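Local coordinates for N5-Carboxyaminoimidazole ribonucleotide synthetase (Staphylococcus aureus subsp. aureus, PDB 3ORQ), which catalyses the ATP-dependent conversion of 5-aminoimidazole ribonucleotide and bicarbonate to N5-carboxyaminoimidazole ribonucleotide, at residues L108-E114 with E270-R274; V195-R201 with G252-F258; L318-D324 with R346-M352. All blocks are in the same frame, centred on the assembly; numbering follows the deposited sequence.

The three contacts are spread along one antiparallel sheet shared by the ATP-grasp and C-terminal regions. Interactions 1 and 2 are neighbours, with centres 12 Å apart. Strand 252-261 of interaction 2 pairs with strand 266-272 of interaction 1, through Glu257 with Glu270 and Thr255 with Ala272. Along the chain, interaction 2 is nested inside the loop closed by interaction 1. Glu257 from one and Glu270 from the other bind the same magnesium ion. Interaction 3 follows later in the chain. Its centre lies about 26 Å from that of interaction 1 and 25 Å from that of interaction 2. The sheet thus connects the nucleotide-metal site with the region where Arg350, just before strand 351-358, binds pyrophosphate.

Interaction 1: residues L108-E114 with E270-R274; sequences LQDRLTE and EIAPR. With MG (magnesium ion), chain C; ADP (adenosine-5'-diphosphate), chain D.
Segment 108-114 is a helical corner. Helix 103-109 ends at its start, Asp110 is extended, and helix 111-120 begins. Asp110 is the N-cap: its OD1 accepts from Leu112 N at 3.1 Å. Segment 270-274 is the end of an edge strand, followed by an inverse gamma turn centred on Pro273. The nearest CA pairs are Leu108 with Ile271 at 7.0 Å and Glu114 with Glu270 at 7.4 Å.

Leu108 is the main apolar residue. Its CA-to-CB bond points toward the strand, and its m,t rotamer sets Leu108 CD1 4.1 Å from Ile271 CB and 4.0 Å from Pro273 CB. A water lies 2.9 Å from Leu108 O and 2.8 Å from Ile271 O and bridges the two backbones.

Ile271 is held by its backbone as well. Ile271 N donates to Glu114 OE2 at 2.8 Å and a nearly straight 176°. Glu114 is extended, t,t, so its carboxylate spans the gap from the helix.

Glu270 has a p,t rotamer that carries its carboxylate to the nucleotide. Glu270 OE1 forms a salt bridge with Arg111 NH1 at 3.3 Å, a weak hydrogen bond. Glu270 OE2 binds magnesium at 2.2 Å. ADP O2A also binds this ion, at 2.3 Å, and Glu257 completes the protein ligands. Arg111 NH2 donates to ADP O1B at 3.1 Å. Its guanidinium therefore meets both Glu270 and the beta-phosphate at its edge.

An arginine from the helix and a metal-binding glutamate from the sheet thus converge on the phosphates, forming part of the nucleotide-magnesium site of an ATP-grasp enzyme.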
# COMPACT_ATOMS: atom_id res chain seq x y z
N LEU A 108 19.67 21.06 -8.82
CA LEU A 108 19.81 19.71 -9.34
C LEU A 108 19.30 19.47 -10.76
O LEU A 108 19.52 18.40 -11.30
CB LEU A 108 19.22 18.67 -8.36
CG LEU A 108 19.82 18.80 -6.95
CD1 LEU A 108 19.02 17.98 -5.95
CD2 LEU A 108 21.33 18.51 -6.91
N GLN A 109 18.61 20.45 -11.34
CA GLN A 109 18.09 20.38 -12.72
C GLN A 109 19.24 20.30 -13.69
O GLN A 109 19.18 19.62 -14.72
CB GLN A 109 17.35 21.66 -13.06
CG GLN A 109 15.88 21.63 -12.89
CD GLN A 109 15.24 22.97 -13.17
OE1 GLN A 109 14.03 23.04 -13.42
NE2 GLN A 109 16.03 24.05 -13.13
N ASP A 110 20.27 21.05 -13.37
CA ASP A 110 21.37 21.26 -14.28
C ASP A 110 22.63 20.55 -13.77
O ASP A 110 23.15 20.89 -12.71
CB ASP A 110 21.55 22.77 -14.44
CG ASP A 110 22.90 23.14 -14.97
OD1 ASP A 110 23.53 22.33 -15.69
OD2 ASP A 110 23.32 24.28 -14.66
N ARG A 111 23.09 19.54 -14.52
CA ARG A 111 24.29 18.74 -14.20
C ARG A 111 25.52 19.54 -13.79
O ARG A 111 26.24 19.13 -12.88
CB ARG A 111 24.68 17.85 -15.38
CG ARG A 111 23.67 16.76 -15.71
CD ARG A 111 24.35 15.66 -16.45
NE ARG A 111 23.41 14.67 -16.98
CZ ARG A 111 23.03 13.58 -16.34
NH1 ARG A 111 23.48 13.33 -15.12
NH2 ARG A 111 22.18 12.73 -16.91
N LEU A 112 25.79 20.67 -14.45
CA LEU A 112 26.95 21.50 -14.07
C LEU A 112 26.78 22.07 -12.67
O LEU A 112 27.70 22.03 -11.86
CB LEU A 112 27.17 22.63 -15.07
CG LEU A 112 28.29 23.63 -14.76
CD1 LEU A 112 29.64 22.93 -14.57
CD2 LEU A 112 28.38 24.71 -15.85
N THR A 113 25.59 22.59 -12.39
CA THR A 113 25.32 23.21 -11.09
C THR A 113 25.33 22.13 -10.01
O THR A 113 25.82 22.36 -8.90
CB THR A 113 24.02 24.04 -11.13
OG1 THR A 113 24.19 25.09 -12.09
CG2 THR A 113 23.72 24.67 -9.81
N GLU A 114 24.85 20.95 -10.37
CA GLU A 114 24.84 19.80 -9.48
C GLU A 114 26.25 19.36 -9.10
O GLU A 114 26.55 19.12 -7.92
CB GLU A 114 24.10 18.64 -10.13
CG GLU A 114 24.13 17.33 -9.36
CD GLU A 114 23.14 16.31 -9.93
OE1 GLU A 114 22.99 16.21 -11.16
OE2 GLU A 114 22.49 15.61 -9.13
N GLU A 270 25.03 11.56 -8.48
CA GLU A 270 23.97 12.54 -8.66
C GLU A 270 22.93 12.44 -7.55
O GLU A 270 22.87 11.43 -6.84
CB GLU A 270 23.31 12.35 -10.04
CG GLU A 270 22.40 11.09 -10.18
CD GLU A 270 21.97 10.78 -11.63
OE1 GLU A 270 22.40 11.50 -12.58
OE2 GLU A 270 21.21 9.77 -11.81
N ILE A 271 22.10 13.48 -7.41
CA ILE A 271 21.03 13.50 -6.42
C ILE A 271 19.65 13.76 -7.08
O ILE A 271 19.50 14.69 -7.88
CB ILE A 271 21.26 14.57 -5.35
CG1 ILE A 271 22.71 14.60 -4.90
CG2 ILE A 271 20.29 14.36 -4.15
CD1 ILE A 271 23.00 15.77 -3.91
N ALA A 272 18.67 12.92 -6.71
CA ALA A 272 17.27 13.06 -7.13
C ALA A 272 16.48 13.60 -5.94
O ALA A 272 16.43 12.96 -4.89
CB ALA A 272 16.70 11.72 -7.58
N PRO A 273 15.90 14.81 -6.08
CA PRO A 273 15.16 15.47 -5.00
C PRO A 273 13.72 14.90 -4.95
O PRO A 273 12.71 15.64 -4.94
CB PRO A 273 15.16 16.91 -5.44
CG PRO A 273 15.11 16.81 -7.00
CD PRO A 273 15.89 15.59 -7.34
N ARG A 274 13.63 13.57 -4.93
CA ARG A 274 12.33 12.91 -4.95
C ARG A 274 12.52 11.49 -4.50
O ARG A 274 13.67 11.03 -4.40
CB ARG A 274 11.73 12.95 -6.37
CG ARG A 274 12.78 12.58 -7.42
CD ARG A 274 12.20 12.30 -8.80
NE ARG A 274 13.28 12.04 -9.73
CZ ARG A 274 13.87 10.86 -9.89
NH1 ARG A 274 13.46 9.82 -9.18
NH2 ARG A 274 14.86 10.72 -10.78
MG MG C . 21.24 7.71 -12.54
PB ADP D . 20.98 9.35 -15.73
O1B ADP D . 20.85 10.64 -14.97
O2B ADP D . 20.60 8.06 -15.04
O3B ADP D . 20.40 9.46 -17.11
PA ADP D . 23.68 8.97 -14.94
O1A ADP D . 24.61 10.16 -15.00
O2A ADP D . 23.06 8.60 -13.61
O3A ADP D . 22.54 9.15 -16.07
O5' ADP D . 24.41 7.65 -15.50
C5' ADP D . 23.69 6.47 -15.79
C4' ADP D . 24.63 5.29 -15.70
O4' ADP D . 25.75 5.44 -16.62
C3' ADP D . 25.25 5.12 -14.31
O3' ADP D . 24.45 4.35 -13.41
C2' ADP D . 26.56 4.42 -14.63
O2' ADP D . 26.40 3.02 -14.61
C1' ADP D . 26.94 4.91 -16.02
N9 ADP D . 27.88 6.02 -15.78
C8 ADP D . 27.55 7.33 -15.72
N7 ADP D . 28.62 8.11 -15.44
C5 ADP D . 29.68 7.26 -15.35
C6 ADP D . 31.13 7.43 -15.09
N6 ADP D . 31.63 8.67 -14.87
N1 ADP D . 31.88 6.30 -15.05
C2 ADP D . 31.37 5.07 -15.25
N3 ADP D . 30.05 4.84 -15.49
C4 ADP D . 29.19 5.89 -15.55
O HOH W 1 19.78 15.65 -10.49

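Interaction 2: residues V195-R201 with G252-F258; sequences VSLTVTR and GTFTVEF. With MG (magnesium ion), chain C.
Strand segments 195-201 and 252-258 run antiparallel, with short axes 4.5 Å apart at closest and 152° between their directions. The hydrogen-bonded pairs are Val195-Phe258, Leu197-Val256, Val199-Phe254 and Arg201-Gly252. Each has two backbone bonds, from Phe258 N to Val195 O at 2.8 Å up to Val195 N to Phe258 O at 3.2 Å.

On the face of these pairs, Val199 covers one face of the Phe254 ring (chi1 p), its CB 3.9 Å from the ring centroid in a CH-pi contact. Arg201 CB sits at the ring's rim. Phe258 (chi1 m) sets its edge against Ser196 CA and Leu197 CB, with Phe258 CE1 4.0 Å from Leu197 CB. Val195 CG2 packs 3.9 Å from Phe258 CB.

On the other face, Thr198 OG1 and Thr255 OG1 share a hydrogen bond at 3.2 Å. Thr200 OG1 lies 2.8 Å from Thr253 OG1. Glu257 OE1 binds magnesium at 2.5 Å and Glu257 OE2 bonds His276. Backbone bonds hold the strands; one side is largely apolar, against helix 234-245, while the threonine and Glu257 side is polar and supplies a magnesium ligand.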
# COMPACT_ATOMS: atom_id res chain seq x y z
N VAL A 195 25.70 2.06 -5.75
CA VAL A 195 24.76 2.02 -4.65
C VAL A 195 24.03 3.34 -4.58
O VAL A 195 24.45 4.33 -5.20
CB VAL A 195 25.42 1.73 -3.26
CG1 VAL A 195 26.13 0.40 -3.29
CG2 VAL A 195 26.35 2.86 -2.82
N SER A 196 22.96 3.36 -3.79
CA SER A 196 22.24 4.61 -3.52
C SER A 196 21.70 4.57 -2.11
O SER A 196 21.56 3.52 -1.50
CB SER A 196 21.10 4.83 -4.53
OG SER A 196 20.03 3.92 -4.32
N LEU A 197 21.42 5.76 -1.60
CA LEU A 197 20.96 5.94 -0.24
C LEU A 197 19.72 6.82 -0.32
O LEU A 197 19.76 7.97 -0.78
CB LEU A 197 22.04 6.63 0.58
CG LEU A 197 21.82 6.64 2.09
CD1 LEU A 197 21.76 5.23 2.67
CD2 LEU A 197 22.89 7.46 2.77
N THR A 198 18.58 6.26 0.04
CA THR A 198 17.33 7.02 0.05
C THR A 198 17.14 7.62 1.47
O THR A 198 17.42 6.96 2.46
CB THR A 198 16.22 6.13 -0.40
OG1 THR A 198 16.44 5.82 -1.80
CG2 THR A 198 14.84 6.83 -0.20
N VAL A 199 16.71 8.88 1.54
CA VAL A 199 16.73 9.64 2.78
C VAL A 199 15.44 10.44 2.88
O VAL A 199 14.85 10.82 1.86
CB VAL A 199 17.94 10.68 2.81
CG1 VAL A 199 18.00 11.44 4.13
CG2 VAL A 199 19.27 10.02 2.52
N THR A 200 15.01 10.72 4.11
CA THR A 200 13.86 11.61 4.26
C THR A 200 14.18 12.64 5.30
O THR A 200 14.67 12.32 6.39
CB THR A 200 12.54 10.86 4.66
OG1 THR A 200 12.25 9.82 3.72
CG2 THR A 200 11.37 11.88 4.64
N ARG A 201 13.88 13.88 5.00
CA ARG A 201 14.16 14.97 5.95
C ARG A 201 12.85 15.66 6.23
O ARG A 201 12.07 15.88 5.30
CB ARG A 201 15.14 15.98 5.34
CG ARG A 201 16.46 16.02 6.08
CD ARG A 201 17.31 17.21 5.62
NE ARG A 201 17.48 18.14 6.72
CZ ARG A 201 16.99 19.37 6.78
NH1 ARG A 201 16.28 19.89 5.78
NH2 ARG A 201 17.22 20.07 7.89
N GLY A 252 11.19 16.07 2.67
CA GLY A 252 10.64 14.87 2.06
C GLY A 252 11.76 13.90 1.65
O GLY A 252 12.90 13.98 2.10
N THR A 253 11.46 12.98 0.74
CA THR A 253 12.43 11.98 0.35
C THR A 253 13.32 12.48 -0.78
O THR A 253 12.84 13.10 -1.74
CB THR A 253 11.69 10.68 -0.03
OG1 THR A 253 11.13 10.16 1.19
CG2 THR A 253 12.61 9.62 -0.67
N PHE A 254 14.62 12.22 -0.67
CA PHE A 254 15.54 12.43 -1.81
C PHE A 254 16.50 11.25 -1.85
O PHE A 254 16.57 10.48 -0.90
CB PHE A 254 16.28 13.77 -1.70
CG PHE A 254 17.14 13.89 -0.48
CD1 PHE A 254 16.58 14.17 0.76
CD2 PHE A 254 18.50 13.71 -0.57
CE1 PHE A 254 17.37 14.26 1.92
CE2 PHE A 254 19.32 13.80 0.59
CZ PHE A 254 18.74 14.08 1.83
N THR A 255 17.18 11.06 -2.97
CA THR A 255 18.07 9.91 -3.11
C THR A 255 19.42 10.34 -3.70
O THR A 255 19.49 11.07 -4.67
CB THR A 255 17.44 8.84 -4.04
OG1 THR A 255 16.16 8.47 -3.55
CG2 THR A 255 18.34 7.58 -4.15
N VAL A 256 20.50 9.85 -3.10
CA VAL A 256 21.86 10.11 -3.59
C VAL A 256 22.37 8.82 -4.21
O VAL A 256 22.37 7.77 -3.55
CB VAL A 256 22.78 10.53 -2.42
CG1 VAL A 256 24.24 10.88 -2.90
CG2 VAL A 256 22.20 11.67 -1.65
N GLU A 257 22.79 8.91 -5.48
CA GLU A 257 23.44 7.81 -6.21
C GLU A 257 24.95 7.90 -6.11
O GLU A 257 25.50 8.97 -6.31
CB GLU A 257 23.10 7.87 -7.69
CG GLU A 257 21.69 7.51 -8.04
CD GLU A 257 21.45 7.49 -9.54
OE1 GLU A 257 22.42 7.47 -10.35
OE2 GLU A 257 20.28 7.50 -9.93
N PHE A 258 25.62 6.77 -5.88
CA PHE A 258 27.07 6.73 -5.72
C PHE A 258 27.73 5.71 -6.65
O PHE A 258 27.15 4.69 -6.98
CB PHE A 258 27.49 6.33 -4.30
CG PHE A 258 26.94 7.19 -3.20
CD1 PHE A 258 25.64 7.01 -2.75
CD2 PHE A 258 27.75 8.12 -2.56
CE1 PHE A 258 25.14 7.78 -1.70
CE2 PHE A 258 27.28 8.89 -1.53
CZ PHE A 258 25.95 8.72 -1.08
MG MG C . 21.24 7.71 -12.54

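Interaction 3: residues L318-D324 with R346-M352; sequences LLGKDLD and RKDSRKM. With POP (pyrophosphate 2-), chain E.
Strand 313-319 ends at Leu319, the N-cap position, and helix 320-326 starts at once. Leu319 N donates to Asp322 OD2 at 2.7 Å in this helix start. Opposite, Lys347-Arg350 form a type I beta turn leading into strand 351-358. This is a strand-to-helix corner of the C-terminal domain paired with a beta turn. Leu319 and Lys351 are an antiparallel non-hydrogen-bonded pair, CA to CA 4.4 Å.

Backbone bonds set the register. Met352 N donates to Leu318 O at 2.8 Å, Gly320 N to Arg350 O at 2.9 Å, and Lys321 N to Asp348 O at 3.1 Å. Gly320 CA lies 3.1 Å from Lys347 O. A side chain at Gly320 would clash with that oxygen.

Among charged groups, Arg346 NH1 makes a salt bridge to Asp324 OD1 at 2.8 Å, and Arg346 NH2 pairs with Glu327. One water donates to both Asp324 OD2 (2.7 Å) and Asp348 OD1 (2.6 Å). The CA-to-CB bond of Arg350 points away from segment 318-324. Arg350 NE binds pyrophosphate O5 at 3.0 Å; Lys343 and Tyr157 complete that pocket.

Apolar packing is led by Leu323. Leu323 CD1 is 3.6 Å from CB of selenomethionine Met352, and Leu323 CB lies over one face of the Arg346 guanidinium.

Strand 313-319 pairs with 351-358 in the sheet, helix 320-326 follows, and Leu323 and Arg346 both touch Phe11 of the second subunit.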
# COMPACT_ATOMS: atom_id res chain seq x y z
N LEU A 318 10.33 -3.22 -14.72
CA LEU A 318 9.69 -3.85 -15.90
C LEU A 318 9.52 -2.84 -17.02
O LEU A 318 8.55 -2.10 -17.06
CB LEU A 318 8.37 -4.56 -15.55
CG LEU A 318 8.44 -5.81 -14.65
CD1 LEU A 318 7.10 -6.12 -13.93
CD2 LEU A 318 8.92 -7.04 -15.46
N LEU A 319 10.49 -2.79 -17.92
CA LEU A 319 10.33 -2.03 -19.18
C LEU A 319 9.29 -2.68 -20.08
O LEU A 319 8.94 -3.83 -19.86
CB LEU A 319 11.65 -1.94 -19.92
CG LEU A 319 12.79 -1.42 -19.07
CD1 LEU A 319 14.17 -1.43 -19.85
CD2 LEU A 319 12.39 -0.03 -18.55
N GLY A 320 8.80 -1.97 -21.09
CA GLY A 320 7.85 -2.55 -22.05
C GLY A 320 8.30 -3.91 -22.58
O GLY A 320 7.50 -4.84 -22.71
N LYS A 321 9.60 -4.05 -22.84
CA LYS A 321 10.13 -5.27 -23.44
C LYS A 321 10.16 -6.40 -22.42
O LYS A 321 10.06 -7.57 -22.79
CB LYS A 321 11.54 -5.04 -24.02
CG LYS A 321 12.63 -4.79 -22.96
CD LYS A 321 13.98 -4.54 -23.62
CE LYS A 321 15.03 -4.09 -22.63
NZ LYS A 321 16.41 -4.32 -23.13
N ASP A 322 10.28 -6.05 -21.14
CA ASP A 322 10.22 -7.05 -20.10
C ASP A 322 8.80 -7.65 -20.01
O ASP A 322 8.64 -8.87 -19.86
CB ASP A 322 10.68 -6.48 -18.77
CG ASP A 322 12.07 -5.90 -18.84
OD1 ASP A 322 12.93 -6.58 -19.44
OD2 ASP A 322 12.33 -4.78 -18.32
N LEU A 323 7.77 -6.79 -20.14
CA LEU A 323 6.37 -7.26 -20.24
C LEU A 323 6.19 -8.18 -21.44
O LEU A 323 5.54 -9.22 -21.32
CB LEU A 323 5.36 -6.11 -20.32
CG LEU A 323 5.32 -5.13 -19.14
CD1 LEU A 323 4.12 -4.24 -19.28
CD2 LEU A 323 5.35 -5.81 -17.74
N ASP A 324 6.77 -7.82 -22.59
CA ASP A 324 6.64 -8.67 -23.80
C ASP A 324 7.10 -10.10 -23.50
O ASP A 324 6.34 -11.05 -23.73
CB ASP A 324 7.41 -8.10 -24.99
CG ASP A 324 6.81 -6.81 -25.51
OD1 ASP A 324 5.59 -6.61 -25.31
OD2 ASP A 324 7.55 -5.98 -26.08
N ARG A 346 2.47 1.01 -24.34
CA ARG A 346 3.69 0.24 -24.10
C ARG A 346 4.84 0.56 -25.10
O ARG A 346 4.64 0.49 -26.32
CB ARG A 346 3.38 -1.27 -24.12
CG ARG A 346 4.62 -2.11 -23.82
CD ARG A 346 4.37 -3.60 -23.84
NE ARG A 346 3.29 -3.99 -22.97
CZ ARG A 346 2.86 -5.25 -22.83
NH1 ARG A 346 3.44 -6.27 -23.48
NH2 ARG A 346 1.84 -5.49 -22.02
N LYS A 347 6.03 0.89 -24.60
CA LYS A 347 7.22 1.03 -25.44
C LYS A 347 8.36 0.25 -24.79
O LYS A 347 8.39 0.08 -23.57
CB LYS A 347 7.67 2.48 -25.61
CG LYS A 347 6.58 3.48 -25.84
CD LYS A 347 7.14 4.87 -26.15
CE LYS A 347 6.04 5.95 -26.01
NZ LYS A 347 6.43 7.31 -26.54
N ASP A 348 9.30 -0.19 -25.62
CA ASP A 348 10.30 -1.18 -25.23
C ASP A 348 11.11 -0.80 -24.01
O ASP A 348 11.50 -1.65 -23.23
CB ASP A 348 11.24 -1.49 -26.41
CG ASP A 348 10.54 -2.26 -27.56
OD1 ASP A 348 9.46 -2.88 -27.35
OD2 ASP A 348 11.09 -2.24 -28.69
N SER A 349 11.36 0.49 -23.84
CA SER A 349 12.24 0.98 -22.79
C SER A 349 11.48 1.81 -21.75
O SER A 349 12.06 2.31 -20.80
CB SER A 349 13.39 1.82 -23.38
OG SER A 349 14.32 0.97 -24.01
N ARG A 350 10.18 1.96 -21.94
CA ARG A 350 9.37 2.70 -20.99
C ARG A 350 9.22 1.85 -19.71
O ARG A 350 9.06 0.62 -19.78
CB ARG A 350 8.01 3.01 -21.65
CG ARG A 350 7.19 4.03 -20.86
CD ARG A 350 5.99 4.52 -21.58
NE ARG A 350 5.38 5.64 -20.87
CZ ARG A 350 4.14 6.11 -21.07
NH1 ARG A 350 3.34 5.55 -21.99
NH2 ARG A 350 3.69 7.15 -20.36
N LYS A 351 9.29 2.48 -18.56
CA LYS A 351 9.14 1.79 -17.28
C LYS A 351 7.66 1.59 -17.10
O LYS A 351 6.93 2.57 -16.92
CB LYS A 351 9.68 2.65 -16.15
CG LYS A 351 11.17 2.78 -16.16
CD LYS A 351 11.67 3.77 -15.13
CE LYS A 351 13.17 3.91 -15.25
NZ LYS A 351 13.69 4.86 -14.19
N MSE A 352 7.20 0.34 -17.14
CA MSE A 352 5.76 0.05 -17.14
C MSE A 352 5.32 -0.45 -15.77
O MSE A 352 4.12 -0.51 -15.47
CB MSE A 352 5.44 -1.02 -18.21
CG MSE A 352 5.94 -0.65 -19.65
SE MSE A 352 5.12 0.94 -20.39
CE MSE A 352 3.35 0.38 -20.58
P1 POP E . 9.02 8.38 -21.01
O1 POP E . 9.44 9.64 -21.74
O2 POP E . 8.66 7.25 -21.95
O3 POP E . 10.12 7.92 -20.07
O POP E . 7.71 8.88 -20.20
P2 POP E . 7.28 8.24 -18.79
O4 POP E . 8.16 8.81 -17.70
O5 POP E . 7.39 6.74 -18.88
O6 POP E . 5.84 8.60 -18.57
O HOH W 2 7.47 -3.29 -25.77